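PDB 3MCS: putative monooxygenase from Fusobacterium nucleatum subsp. nucleatum, which probably acts as a monooxygenase of the antibiotic biosynthesis monooxygenase (ABM) family, with two such sequence regions fused in one chain. Local coordinates for residues P6-Y11 with S94-V99; A26-Y30 with F80-I84; L44-E50 with L202-E208; T140-E144 with N176-Y182; G146-L152 with C163-K169. One frame throughout, in Å; residues are numbered along the deposited sequence.

Contact 1 (P6-Y11 with S94-V99); sequences PILNVY and SAEIDV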
# COMPACT_ATOMS: atom_id res chain seq x y z
N PRO A 6 -0.62 -12.94 6.86
CA PRO A 6 -1.09 -11.56 6.93
C PRO A 6 -2.06 -11.18 5.80
O PRO A 6 -1.89 -11.60 4.67
CB PRO A 6 0.20 -10.74 6.84
CG PRO A 6 1.18 -11.63 6.17
CD PRO A 6 0.82 -13.02 6.56
N ILE A 7 -3.07 -10.39 6.13
CA ILE A 7 -4.04 -9.93 5.15
C ILE A 7 -3.71 -8.50 4.75
O ILE A 7 -3.72 -7.63 5.58
CB ILE A 7 -5.50 -9.97 5.67
CG1 ILE A 7 -5.84 -11.35 6.28
CG2 ILE A 7 -6.44 -9.64 4.55
CD1 ILE A 7 -5.65 -12.54 5.34
N LEU A 8 -3.41 -8.31 3.47
CA LEU A 8 -3.09 -7.01 2.87
C LEU A 8 -4.07 -6.73 1.73
O LEU A 8 -4.05 -7.44 0.68
CB LEU A 8 -1.68 -7.03 2.31
CG LEU A 8 -1.20 -5.77 1.59
CD1 LEU A 8 -1.33 -4.57 2.48
CD2 LEU A 8 0.24 -5.94 1.15
N ASN A 9 -4.92 -5.72 1.94
CA ASN A 9 -5.93 -5.29 0.99
C ASN A 9 -5.70 -3.82 0.64
O ASN A 9 -5.44 -3.01 1.52
CB ASN A 9 -7.33 -5.49 1.57
CG ASN A 9 -7.69 -6.95 1.79
OD1 ASN A 9 -7.12 -7.86 1.15
ND2 ASN A 9 -8.66 -7.19 2.69
N VAL A 10 -5.79 -3.49 -0.64
CA VAL A 10 -5.62 -2.13 -1.12
C VAL A 10 -6.91 -1.73 -1.79
O VAL A 10 -7.28 -2.30 -2.80
CB VAL A 10 -4.49 -2.03 -2.13
CG1 VAL A 10 -4.44 -0.65 -2.70
CG2 VAL A 10 -3.17 -2.40 -1.49
N TYR A 11 -7.62 -0.79 -1.19
CA TYR A 11 -8.91 -0.31 -1.69
C TYR A 11 -8.76 1.03 -2.42
O TYR A 11 -8.07 1.91 -1.92
CB TYR A 11 -9.86 -0.10 -0.53
CG TYR A 11 -10.07 -1.34 0.28
CD1 TYR A 11 -11.01 -2.28 -0.10
CD2 TYR A 11 -9.35 -1.56 1.45
CE1 TYR A 11 -11.21 -3.44 0.65
CE2 TYR A 11 -9.55 -2.71 2.21
CZ TYR A 11 -10.47 -3.64 1.80
OH TYR A 11 -10.67 -4.78 2.52
N SER A 94 -10.74 -3.13 -5.29
CA SER A 94 -10.01 -3.65 -4.16
C SER A 94 -9.14 -4.81 -4.57
O SER A 94 -9.62 -5.78 -5.10
CB SER A 94 -10.98 -4.13 -3.07
OG SER A 94 -11.60 -5.31 -3.50
N ALA A 95 -7.86 -4.68 -4.33
CA ALA A 95 -6.91 -5.73 -4.59
C ALA A 95 -6.63 -6.50 -3.28
O ALA A 95 -6.35 -5.88 -2.26
CB ALA A 95 -5.64 -5.12 -5.13
N GLU A 96 -6.71 -7.83 -3.32
CA GLU A 96 -6.34 -8.67 -2.18
C GLU A 96 -4.98 -9.25 -2.50
O GLU A 96 -4.82 -9.85 -3.54
CB GLU A 96 -7.34 -9.80 -1.96
CG GLU A 96 -8.77 -9.36 -1.64
CD GLU A 96 -9.64 -10.50 -1.13
OE1 GLU A 96 -9.09 -11.49 -0.58
OE2 GLU A 96 -10.87 -10.40 -1.27
N ILE A 97 -4.01 -9.11 -1.60
CA ILE A 97 -2.61 -9.48 -1.93
C ILE A 97 -1.92 -10.55 -1.09
O ILE A 97 -1.93 -10.51 0.12
CB ILE A 97 -1.76 -8.19 -1.82
CG1 ILE A 97 -2.42 -7.07 -2.64
CG2 ILE A 97 -0.34 -8.45 -2.29
CD1 ILE A 97 -1.79 -5.74 -2.46
N ASP A 98 -1.31 -11.53 -1.75
CA ASP A 98 -0.52 -12.54 -1.03
C ASP A 98 0.78 -11.84 -0.71
O ASP A 98 1.57 -11.54 -1.62
CB ASP A 98 -0.27 -13.80 -1.86
CG ASP A 98 -1.45 -14.79 -1.87
OD1 ASP A 98 -2.30 -14.80 -0.93
OD2 ASP A 98 -1.52 -15.60 -2.82
N VAL A 99 1.00 -11.55 0.57
CA VAL A 99 2.19 -10.80 0.98
C VAL A 99 3.47 -11.62 0.82
O VAL A 99 3.52 -12.76 1.30
CB VAL A 99 2.09 -10.35 2.44
CG1 VAL A 99 3.32 -9.53 2.83
CG2 VAL A 99 0.84 -9.55 2.62
O HOH W 1 -0.51 -12.68 2.82
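Ile-97 pushes its CD1 methyl into the hollow between Val-10 and Leu-8. CD1 of Ile-97 lies 3.7 Å from CG2 of Val-10 and 4.1 Å from CG of Leu-8. The extended outer torsion of Ile-97 (chi2 172°) carries the methyl this far along. A second bump fits beside the first. CG2 of Val-99 packs 3.6 Å from CB of Leu-8, the two side chains meeting at about a right angle. Pro-6 closes this end, its CG 4.0 Å from CB of Val-99. Ala-95 is small and pairs directly with Val-10, their CB atoms 4.5 Å apart. The other face carries Asn-9, Tyr-11, Ser-94 and Glu-96. Here CB of Ser-94 nestles obliquely against the Tyr-11 ring, 3.5 Å from CD1 of Tyr-11. The strands are held by backbone bonds. Val-10 and Ala-95 exchange two, N of each to O of the other, both 2.9 Å. The N of Ile-97 gives another to O of Leu-8. Beyond it a water bridges O of Pro-6 and N of Val-99. Strand 55-62 lies along the other edge of 7-15, and Leu-8 and Val-10 also pack on Val-59. The pattern is that of neighbouring antiparallel strands in the sheet of a ferredoxin-like alpha-beta fold, consistent with the dimeric alpha-beta barrel superfamily.

Contact 2 (A26-Y30 with F80-I84); sequences ATEDY and FKAVI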
# COMPACT_ATOMS: atom_id res chain seq x y z
N ALA A 26 -13.91 11.85 6.83
CA ALA A 26 -14.37 10.48 7.03
C ALA A 26 -13.21 9.49 6.99
O ALA A 26 -13.22 8.51 7.74
CB ALA A 26 -15.43 10.12 6.02
N THR A 27 -12.23 9.71 6.13
CA THR A 27 -11.08 8.80 6.07
C THR A 27 -10.21 9.00 7.31
O THR A 27 -9.71 8.03 7.88
CB THR A 27 -10.25 8.97 4.82
OG1 THR A 27 -11.11 8.88 3.70
CG2 THR A 27 -9.21 7.88 4.72
N GLU A 28 -10.04 10.25 7.76
CA GLU A 28 -9.27 10.50 8.97
C GLU A 28 -9.91 9.78 10.17
O GLU A 28 -9.22 9.06 10.91
CB GLU A 28 -9.14 12.00 9.27
CG GLU A 28 -8.12 12.74 8.39
CD GLU A 28 -8.07 14.26 8.63
OE1 GLU A 28 -8.77 14.78 9.54
OE2 GLU A 28 -7.33 14.93 7.87
N ASP A 29 -11.22 9.98 10.37
CA ASP A 29 -11.93 9.32 11.45
C ASP A 29 -11.75 7.80 11.37
O ASP A 29 -11.49 7.15 12.37
CB ASP A 29 -13.43 9.63 11.42
CG ASP A 29 -13.76 11.10 11.67
OD1 ASP A 29 -12.81 11.89 11.87
OD2 ASP A 29 -14.98 11.45 11.64
N TYR A 30 -11.89 7.25 10.17
CA TYR A 30 -11.83 5.79 10.00
C TYR A 30 -10.49 5.25 10.41
O TYR A 30 -10.41 4.26 11.16
CB TYR A 30 -12.17 5.44 8.55
CG TYR A 30 -11.98 4.01 8.13
CD1 TYR A 30 -12.75 3.01 8.66
CD2 TYR A 30 -11.08 3.68 7.14
CE1 TYR A 30 -12.59 1.70 8.26
CE2 TYR A 30 -10.92 2.38 6.71
CZ TYR A 30 -11.67 1.39 7.28
OH TYR A 30 -11.54 0.08 6.87
N PHE A 80 -17.75 4.17 8.24
CA PHE A 80 -17.10 4.54 6.98
C PHE A 80 -17.84 3.98 5.77
O PHE A 80 -18.14 4.72 4.86
CB PHE A 80 -15.65 4.10 6.99
CG PHE A 80 -14.86 4.59 5.83
CD1 PHE A 80 -14.71 5.95 5.60
CD2 PHE A 80 -14.20 3.70 5.01
CE1 PHE A 80 -13.94 6.42 4.55
CE2 PHE A 80 -13.44 4.16 3.95
CZ PHE A 80 -13.31 5.52 3.72
N LYS A 81 -18.17 2.70 5.79
CA LYS A 81 -18.95 2.11 4.67
C LYS A 81 -20.33 2.75 4.49
O LYS A 81 -20.91 2.67 3.40
CB LYS A 81 -19.07 0.59 4.81
CG LYS A 81 -17.73 -0.16 4.51
N ALA A 82 -20.83 3.39 5.54
CA ALA A 82 -22.08 4.14 5.48
C ALA A 82 -21.90 5.48 4.74
O ALA A 82 -22.89 6.06 4.22
CB ALA A 82 -22.62 4.40 6.91
N VAL A 83 -20.65 5.97 4.68
CA VAL A 83 -20.35 7.26 4.05
C VAL A 83 -19.83 7.14 2.62
O VAL A 83 -20.01 8.05 1.81
CB VAL A 83 -19.36 8.09 4.93
CG1 VAL A 83 -18.80 9.25 4.16
CG2 VAL A 83 -20.05 8.59 6.19
N ILE A 84 -19.21 6.02 2.29
CA ILE A 84 -18.65 5.84 0.95
C ILE A 84 -19.61 6.29 -0.17
O ILE A 84 -19.24 7.09 -1.02
CB ILE A 84 -18.16 4.39 0.74
CG1 ILE A 84 -16.81 4.19 1.42
CG2 ILE A 84 -18.00 4.06 -0.74
CD1 ILE A 84 -16.16 2.81 1.17
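Tyr-30 and Phe-80 form an offset stack between two nearly antiparallel helices. The ring centroids are 4.4 Å apart and the planes lie at 13°. CD2 of Phe-80 sits over the centre of the Tyr-30 ring, 3.7 Å above its plane. Both rings leave their helices with CG anti to the backbone N (chi1 172° for Tyr-30), which sends them into the gap between the helices. The overlap extends to the stems. CB of Phe-80 touches CD1 of Tyr-30 at 3.5 Å, and CB of Tyr-30 makes a CH-pi contact over the Phe-80 face. This is the tight, buried part. Ile-84 lies toward the rim of the opposite face of the Phe-80 ring. The contact thins out toward Val-83, which is partly exposed. There CG1 of Val-83 meets only CB of Ala-26, at 3.9 Å. The axes of segments 26-30 and 80-84 come within 10.4 Å, a spacing the stacked rings bridge. The Tyr-30 hydroxyl is hydrogen-bonded to Glu-60 and His-71, and OG1 of Thr-27 to O of Tyr-23. Helix 20-37 rests on the sheet through Thr-27 on Ala-46 and Tyr-30 on Leu-44. Phe-80 reaches Ile-58 of strand 55-62, and helix 75-87 packs alongside.

Contact 3 (L44-E50 with L202-E208); sequences LFAATDE and LQVLKIE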
# COMPACT_ATOMS: atom_id res chain seq x y z
N LEU A 44 -2.90 1.09 8.84
CA LEU A 44 -3.81 1.64 7.82
C LEU A 44 -3.15 2.86 7.20
O LEU A 44 -2.55 3.65 7.91
CB LEU A 44 -5.22 1.95 8.36
CG LEU A 44 -6.13 0.72 8.35
CD1 LEU A 44 -5.81 -0.15 9.50
CD2 LEU A 44 -7.58 1.11 8.39
N PHE A 45 -3.23 2.98 5.89
CA PHE A 45 -2.56 4.05 5.18
C PHE A 45 -3.48 4.68 4.15
O PHE A 45 -3.77 4.07 3.15
CB PHE A 45 -1.34 3.45 4.50
CG PHE A 45 -0.49 2.62 5.43
CD1 PHE A 45 -0.81 1.31 5.69
CD2 PHE A 45 0.63 3.16 6.03
CE1 PHE A 45 -0.04 0.53 6.54
CE2 PHE A 45 1.42 2.39 6.88
CZ PHE A 45 1.08 1.08 7.14
N ALA A 46 -3.98 5.88 4.41
CA ALA A 46 -4.84 6.58 3.46
C ALA A 46 -4.03 7.60 2.68
O ALA A 46 -3.33 8.41 3.28
CB ALA A 46 -5.97 7.26 4.19
N ALA A 47 -4.12 7.55 1.36
CA ALA A 47 -3.43 8.47 0.47
C ALA A 47 -4.37 8.88 -0.66
O ALA A 47 -5.47 8.34 -0.77
CB ALA A 47 -2.20 7.81 -0.11
N THR A 48 -3.95 9.81 -1.50
CA THR A 48 -4.77 10.30 -2.59
C THR A 48 -3.94 10.52 -3.84
O THR A 48 -2.80 10.94 -3.76
CB THR A 48 -5.43 11.67 -2.23
OG1 THR A 48 -6.10 11.61 -0.97
CG2 THR A 48 -6.43 12.08 -3.25
N ASP A 49 -4.55 10.23 -5.00
CA ASP A 49 -3.98 10.52 -6.31
C ASP A 49 -4.90 11.58 -6.91
O ASP A 49 -6.06 11.32 -7.16
CB ASP A 49 -3.94 9.26 -7.18
CG ASP A 49 -3.24 9.47 -8.51
OD1 ASP A 49 -2.75 10.57 -8.80
OD2 ASP A 49 -3.18 8.49 -9.28
N GLU A 50 -4.41 12.80 -7.10
CA GLU A 50 -5.25 13.89 -7.62
C GLU A 50 -5.13 14.17 -9.13
O GLU A 50 -5.81 15.06 -9.65
CB GLU A 50 -5.01 15.17 -6.81
CG GLU A 50 -5.35 15.01 -5.33
CD GLU A 50 -5.78 16.31 -4.63
OE1 GLU A 50 -5.08 17.35 -4.75
OE2 GLU A 50 -6.84 16.26 -3.94
N LEU A 202 1.86 9.31 -4.41
CA LEU A 202 0.63 9.63 -3.69
C LEU A 202 0.76 10.68 -2.59
O LEU A 202 1.75 10.74 -1.88
CB LEU A 202 0.05 8.34 -3.09
CG LEU A 202 -0.42 7.22 -4.02
CD1 LEU A 202 -0.79 5.98 -3.19
CD2 LEU A 202 -1.59 7.64 -4.88
N GLN A 203 -0.30 11.46 -2.46
CA GLN A 203 -0.44 12.52 -1.50
C GLN A 203 -0.96 11.89 -0.20
O GLN A 203 -2.08 11.42 -0.12
CB GLN A 203 -1.42 13.54 -2.11
CG GLN A 203 -1.75 14.82 -1.35
CD GLN A 203 -2.78 15.69 -2.13
OE1 GLN A 203 -3.92 15.84 -1.70
NE2 GLN A 203 -2.38 16.20 -3.28
N VAL A 204 -0.12 11.85 0.83
CA VAL A 204 -0.52 11.26 2.11
C VAL A 204 -1.71 11.97 2.79
O VAL A 204 -1.76 13.17 2.84
CB VAL A 204 0.70 11.22 3.06
CG1 VAL A 204 0.29 10.92 4.46
CG2 VAL A 204 1.70 10.18 2.58
N LEU A 205 -2.66 11.20 3.32
CA LEU A 205 -3.85 11.76 3.99
C LEU A 205 -3.80 11.47 5.50
O LEU A 205 -3.81 12.38 6.30
CB LEU A 205 -5.12 11.19 3.37
CG LEU A 205 -6.36 12.04 3.63
CD1 LEU A 205 -7.48 11.51 2.75
CD2 LEU A 205 -6.77 12.08 5.11
N LYS A 206 -3.78 10.20 5.88
CA LYS A 206 -3.61 9.82 7.27
C LYS A 206 -2.99 8.43 7.34
O LYS A 206 -3.45 7.53 6.66
CB LYS A 206 -4.94 9.85 8.04
CG LYS A 206 -4.79 9.84 9.58
CD LYS A 206 -4.19 11.15 10.10
CE LYS A 206 -3.82 11.12 11.62
NZ LYS A 206 -2.68 10.19 11.99
N ILE A 207 -1.93 8.30 8.14
CA ILE A 207 -1.25 7.03 8.36
C ILE A 207 -1.10 6.73 9.85
O ILE A 207 -0.64 7.58 10.62
CB ILE A 207 0.19 7.03 7.79
CG1 ILE A 207 0.17 7.17 6.28
CG2 ILE A 207 0.92 5.74 8.17
CD1 ILE A 207 1.53 7.26 5.71
N GLU A 208 -1.46 5.52 10.24
CA GLU A 208 -1.26 4.99 11.61
C GLU A 208 -0.86 3.52 11.49
O GLU A 208 -1.46 2.75 10.73
CB GLU A 208 -2.52 5.12 12.47
CG GLU A 208 -2.87 6.54 12.89
CD GLU A 208 -1.86 7.15 13.84
OE1 GLU A 208 -1.11 6.38 14.50
OE2 GLU A 208 -1.82 8.40 13.93
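Phe-45 and Ile-207 slant across each other on one face of the strand pair. CG2 of Ile-207 comes obliquely to the ring, 3.4 Å from CD2 of Phe-45. Farther along this face, CB of Ala-47 meets CB of Leu-202 at 3.8 Å. On the other face Ala-46 lies opposite both Leu-205 and Lys-206, a classic beta bulge. O of Ala-46 accepts from N of Leu-205 at 2.9 Å and from N of Lys-206 at 3.2 Å. Both donors come from the same face of its carbonyl plane. The bulge turns the CB of Leu-205 toward strand 44-49. The far end of Lys-206 leads away and forms a salt bridge with Glu-208, NZ to OE2 at 2.8 Å. At the exposed end, NE2 of Gln-203 makes a weak bond to OE1 of Glu-50, with the amide and carboxylate planes 70° apart. Helix 20-37 covers Ala-46 and Leu-205. Phe-45 meets the ring of Phe-165 edge to face. Strand 55-62 flanks 44-49, and strand 114-122 flanks 202-208.

Contact 4 (T140-E144 with N176-Y182); sequences TTFNE and NHRSAKY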
# COMPACT_ATOMS: atom_id res chain seq x y z
N THR A 140 16.76 -4.58 -0.19
CA THR A 140 17.85 -3.61 -0.26
C THR A 140 17.27 -2.23 0.05
O THR A 140 17.85 -1.47 0.85
CB THR A 140 18.54 -3.59 -1.64
OG1 THR A 140 18.87 -4.93 -2.05
CG2 THR A 140 19.82 -2.74 -1.59
N THR A 141 16.11 -1.92 -0.54
CA THR A 141 15.45 -0.62 -0.32
C THR A 141 15.14 -0.37 1.15
O THR A 141 15.40 0.71 1.66
CB THR A 141 14.14 -0.50 -1.14
OG1 THR A 141 14.46 -0.46 -2.54
CG2 THR A 141 13.40 0.76 -0.79
N PHE A 142 14.62 -1.37 1.85
CA PHE A 142 14.25 -1.16 3.24
C PHE A 142 15.44 -0.79 4.10
O PHE A 142 15.28 -0.01 5.04
CB PHE A 142 13.55 -2.38 3.85
CG PHE A 142 12.94 -2.10 5.20
CD1 PHE A 142 11.81 -1.30 5.31
CD2 PHE A 142 13.49 -2.63 6.37
CE1 PHE A 142 11.24 -1.04 6.54
CE2 PHE A 142 12.91 -2.37 7.60
CZ PHE A 142 11.77 -1.58 7.69
N ASN A 143 16.60 -1.35 3.78
CA ASN A 143 17.83 -1.04 4.50
C ASN A 143 18.42 0.32 4.11
O ASN A 143 19.34 0.82 4.76
CB ASN A 143 18.89 -2.15 4.31
CG ASN A 143 18.45 -3.51 4.90
OD1 ASN A 143 17.33 -3.70 5.39
ND2 ASN A 143 19.36 -4.46 4.84
N GLU A 144 17.90 0.91 3.04
CA GLU A 144 18.32 2.24 2.62
C GLU A 144 17.85 3.21 3.72
O GLU A 144 16.82 2.98 4.35
CB GLU A 144 17.67 2.62 1.30
CG GLU A 144 18.34 3.70 0.49
CD GLU A 144 19.30 3.13 -0.53
OE1 GLU A 144 20.04 2.18 -0.18
OE2 GLU A 144 19.29 3.64 -1.68
N ASN A 176 16.58 9.38 -4.26
CA ASN A 176 17.92 8.81 -4.11
C ASN A 176 17.82 7.32 -4.27
O ASN A 176 18.73 6.68 -4.78
CB ASN A 176 18.55 9.21 -2.77
CG ASN A 176 18.93 10.69 -2.72
OD1 ASN A 176 19.08 11.34 -3.77
ND2 ASN A 176 19.09 11.23 -1.51
N HIS A 177 16.69 6.77 -3.86
CA HIS A 177 16.43 5.36 -4.02
C HIS A 177 16.37 4.97 -5.49
O HIS A 177 17.06 4.04 -5.91
CB HIS A 177 15.16 4.97 -3.25
CG HIS A 177 14.36 3.87 -3.87
ND1 HIS A 177 14.81 2.58 -3.97
CD2 HIS A 177 13.10 3.88 -4.37
CE1 HIS A 177 13.88 1.84 -4.55
NE2 HIS A 177 12.83 2.60 -4.80
N ARG A 178 15.63 5.71 -6.31
CA ARG A 178 15.53 5.30 -7.71
C ARG A 178 16.64 5.82 -8.61
O ARG A 178 16.78 5.38 -9.75
CB ARG A 178 14.14 5.59 -8.27
CG ARG A 178 13.83 7.02 -8.59
CD ARG A 178 12.31 7.19 -8.68
NE ARG A 178 11.65 6.13 -9.43
CZ ARG A 178 11.47 6.12 -10.75
NH1 ARG A 178 11.91 7.12 -11.52
NH2 ARG A 178 10.84 5.09 -11.33
N SER A 179 17.48 6.72 -8.10
CA SER A 179 18.63 7.16 -8.88
C SER A 179 19.89 6.35 -8.47
O SER A 179 20.99 6.66 -8.92
CB SER A 179 18.86 8.67 -8.75
OG SER A 179 19.25 9.04 -7.44
N ALA A 180 19.73 5.33 -7.62
CA ALA A 180 20.85 4.50 -7.19
C ALA A 180 21.17 3.40 -8.20
O ALA A 180 20.26 2.85 -8.82
CB ALA A 180 20.57 3.87 -5.82
N LYS A 181 22.45 3.06 -8.31
CA LYS A 181 22.90 2.05 -9.26
C LYS A 181 22.09 0.74 -9.15
O LYS A 181 21.63 0.23 -10.16
CB LYS A 181 24.42 1.80 -9.12
CG LYS A 181 25.07 0.96 -10.27
CD LYS A 181 26.61 0.87 -10.19
N TYR A 182 21.86 0.23 -7.94
CA TYR A 182 21.12 -1.04 -7.77
C TYR A 182 19.69 -0.99 -8.31
O TYR A 182 19.15 -2.02 -8.73
CB TYR A 182 21.08 -1.48 -6.30
CG TYR A 182 20.09 -0.72 -5.42
CD1 TYR A 182 20.45 0.43 -4.75
CD2 TYR A 182 18.79 -1.18 -5.26
CE1 TYR A 182 19.54 1.11 -3.95
CE2 TYR A 182 17.87 -0.51 -4.47
CZ TYR A 182 18.25 0.62 -3.81
OH TYR A 182 17.34 1.26 -3.02
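This is a side-chain contact between helix ends, in which Thr-140, Thr-141 and Glu-144, the last just past its helix, meet His-177 and Tyr-182. It joins the C-terminal end of helix 127-143 to the corner between helices 171-178 and 181-190. Tyr-182 is met over one ring face and at its edge. CG2 of Thr-140 stands over the centre of its ring, 4.0 Å above the plane. OG1 of Thr-141 and OE2 of Glu-144 lie at its edge, in the plane. The Tyr-182 hydroxyl gives a weak bond to OE2 of Glu-144 at 3.4 Å, with the carboxylate turned almost at right angles to the ring. It also accepts from ND1 of His-177, 3.0 Å away, along a nearly straight bond of 170° in the imidazole plane. That bond would help set the rotation of the histidine ring. Tyr-182 reaches this point with CG between its backbone N and carbonyl carbon (chi1 77°). CG2 of Thr-141 covers one face of the His-177 ring toward the rim. The OG1 of Thr-141 is bonded to O of Ile-137 within its own helix. On the sheet side, Thr-141 touches Val-150 and Tyr-168, and His-177 lies against Glu-166 and Tyr-168. Helices 127-143 and 171-178 thus rest on strands 147-155 and 161-168.

Contact 5 (G146-L152 with C163-K169); sequences GTLLVYL and CLFEVYK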
# COMPACT_ATOMS: atom_id res chain seq x y z
N GLY A 146 16.07 6.27 5.26
CA GLY A 146 14.90 7.07 4.88
C GLY A 146 13.69 6.23 4.49
O GLY A 146 12.55 6.74 4.44
N THR A 147 13.90 4.94 4.20
CA THR A 147 12.78 4.08 3.87
C THR A 147 12.04 3.76 5.16
O THR A 147 12.64 3.30 6.11
CB THR A 147 13.25 2.77 3.23
OG1 THR A 147 14.09 3.05 2.12
CG2 THR A 147 12.06 1.95 2.75
N LEU A 148 10.73 4.03 5.20
CA LEU A 148 9.94 3.73 6.40
C LEU A 148 9.12 2.44 6.25
O LEU A 148 8.83 1.76 7.24
CB LEU A 148 9.05 4.91 6.78
CG LEU A 148 9.73 6.25 7.08
CD1 LEU A 148 8.70 7.36 7.38
CD2 LEU A 148 10.68 6.09 8.23
N LEU A 149 8.79 2.05 5.01
CA LEU A 149 7.90 0.90 4.79
C LEU A 149 7.98 0.35 3.37
O LEU A 149 8.09 1.11 2.43
CB LEU A 149 6.45 1.33 5.10
CG LEU A 149 5.25 0.42 4.92
CD1 LEU A 149 4.04 0.98 5.67
CD2 LEU A 149 4.90 0.23 3.47
N VAL A 150 7.93 -0.97 3.23
CA VAL A 150 7.84 -1.61 1.94
C VAL A 150 6.92 -2.82 2.08
O VAL A 150 7.21 -3.73 2.86
CB VAL A 150 9.23 -2.06 1.36
CG1 VAL A 150 10.11 -0.86 1.11
CG2 VAL A 150 9.94 -3.07 2.27
N TYR A 151 5.77 -2.80 1.39
CA TYR A 151 4.91 -3.97 1.34
C TYR A 151 4.91 -4.47 -0.10
O TYR A 151 4.52 -3.74 -1.00
CB TYR A 151 3.47 -3.71 1.79
CG TYR A 151 3.25 -3.21 3.21
CD1 TYR A 151 4.19 -3.42 4.24
CD2 TYR A 151 2.03 -2.63 3.56
CE1 TYR A 151 3.95 -2.98 5.54
CE2 TYR A 151 1.79 -2.19 4.85
CZ TYR A 151 2.74 -2.37 5.84
OH TYR A 151 2.47 -1.94 7.13
N LEU A 152 5.34 -5.71 -0.30
CA LEU A 152 5.43 -6.31 -1.63
C LEU A 152 4.65 -7.60 -1.67
O LEU A 152 4.85 -8.49 -0.83
CB LEU A 152 6.89 -6.63 -1.98
CG LEU A 152 7.15 -7.36 -3.30
CD1 LEU A 152 6.82 -6.49 -4.52
CD2 LEU A 152 8.58 -7.80 -3.37
N CYS A 163 2.33 -5.97 -6.56
CA CYS A 163 1.90 -4.70 -5.98
C CYS A 163 2.87 -4.26 -4.93
O CYS A 163 3.10 -5.01 -3.97
CB CYS A 163 0.54 -4.85 -5.30
SG CYS A 163 -0.80 -5.31 -6.43
N LEU A 164 3.40 -3.04 -5.08
CA LEU A 164 4.40 -2.50 -4.15
C LEU A 164 3.98 -1.17 -3.54
O LEU A 164 3.83 -0.17 -4.25
CB LEU A 164 5.74 -2.32 -4.86
CG LEU A 164 6.86 -1.83 -3.95
CD1 LEU A 164 7.09 -2.89 -2.87
CD2 LEU A 164 8.16 -1.52 -4.72
N PHE A 165 3.78 -1.16 -2.23
CA PHE A 165 3.46 0.05 -1.49
C PHE A 165 4.67 0.39 -0.67
O PHE A 165 5.21 -0.47 0.01
CB PHE A 165 2.29 -0.14 -0.56
CG PHE A 165 1.90 1.11 0.20
CD1 PHE A 165 1.43 2.23 -0.48
CD2 PHE A 165 1.96 1.15 1.59
CE1 PHE A 165 1.05 3.38 0.20
CE2 PHE A 165 1.57 2.30 2.29
CZ PHE A 165 1.13 3.42 1.59
N GLU A 166 5.11 1.64 -0.73
CA GLU A 166 6.30 2.05 -0.01
C GLU A 166 6.20 3.48 0.50
O GLU A 166 5.70 4.35 -0.19
CB GLU A 166 7.55 1.85 -0.89
CG GLU A 166 7.42 2.36 -2.31
CD GLU A 166 8.61 2.00 -3.21
OE1 GLU A 166 9.64 1.48 -2.70
OE2 GLU A 166 8.49 2.24 -4.43
N VAL A 167 6.65 3.69 1.73
CA VAL A 167 6.62 5.00 2.36
C VAL A 167 8.05 5.41 2.70
O VAL A 167 8.82 4.58 3.14
CB VAL A 167 5.74 4.97 3.60
CG1 VAL A 167 5.71 6.32 4.27
CG2 VAL A 167 4.30 4.52 3.22
N TYR A 168 8.39 6.68 2.46
CA TYR A 168 9.72 7.26 2.70
C TYR A 168 9.62 8.47 3.64
O TYR A 168 8.57 9.11 3.75
CB TYR A 168 10.37 7.67 1.38
CG TYR A 168 10.64 6.50 0.45
CD1 TYR A 168 9.65 5.99 -0.36
CD2 TYR A 168 11.90 5.90 0.40
CE1 TYR A 168 9.87 4.91 -1.18
CE2 TYR A 168 12.14 4.81 -0.44
CZ TYR A 168 11.11 4.32 -1.23
OH TYR A 168 11.33 3.24 -2.08
N LYS A 169 10.72 8.79 4.33
CA LYS A 169 10.69 9.91 5.31
C LYS A 169 10.49 11.25 4.60
O LYS A 169 9.84 12.17 5.14
CB LYS A 169 11.93 9.93 6.24
CG LYS A 169 13.18 10.60 5.69
CD LYS A 169 14.40 10.52 6.63
CE LYS A 169 15.62 11.16 5.93
NZ LYS A 169 16.91 10.90 6.60
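The beta hairpin of strands 147-155 and 161-168 is the setting for Leu-149, Val-167 and Phe-165, which pack on one face of the pair. CB of Leu-149 meets CB of Val-167 at 4.0 Å. CD2 of Leu-149 reaches on to CD2 of Phe-165, 3.6 Å away, and also lies over the centre of the Tyr-151 ring. Leu-149 spans this distance with CG anti to the backbone N (chi1 177°). The Phe-165 ring turns its edge toward CD2 of Tyr-151. A classic beta bulge interrupts the ladder. N of Leu-148 and N of Leu-149 both bond to O of Val-167, at 2.9 and 3.1 Å, from the same face of its plane. Past the bulge, Tyr-151 and Phe-165 exchange two backbone bonds. Before it, N of Lys-169 bonds to O of Gly-146 at 2.8 Å. On the other face, CB of Leu-152 meets CD1 of Leu-164. OG1 of Thr-147, which is hydrogen-bonded to O of Thr-141, lies near CE2 of Tyr-168. The OH of Tyr-151 is bonded to Asp-104, and Val-150 and Leu-152 are covered by helix 127-143. An antiparallel hairpin covered on one face by this helix is consistent with the ferredoxin-like fold of the ABM family.

Strand 7-15 opens contact 1, which closes when strand 91-104 returns beside it. Contact 2 is nested in that loop and pairs helices 20-37 and 75-87. Contact 3 starts inside the same loop but closes only near the C terminus, so it crosses both contacts 1 and 2. It brings the late strand 194-209 back to strand 41-49. Its long loop encloses contact 4, which in turn encloses the hairpin of contact 5. Contacts 4 and 5 follow contacts 1 and 2 in series. Contacts 1, 3 and 5 share one antiparallel sheet, while contacts 2 and 4 join helices on opposite sides of the chain's centre.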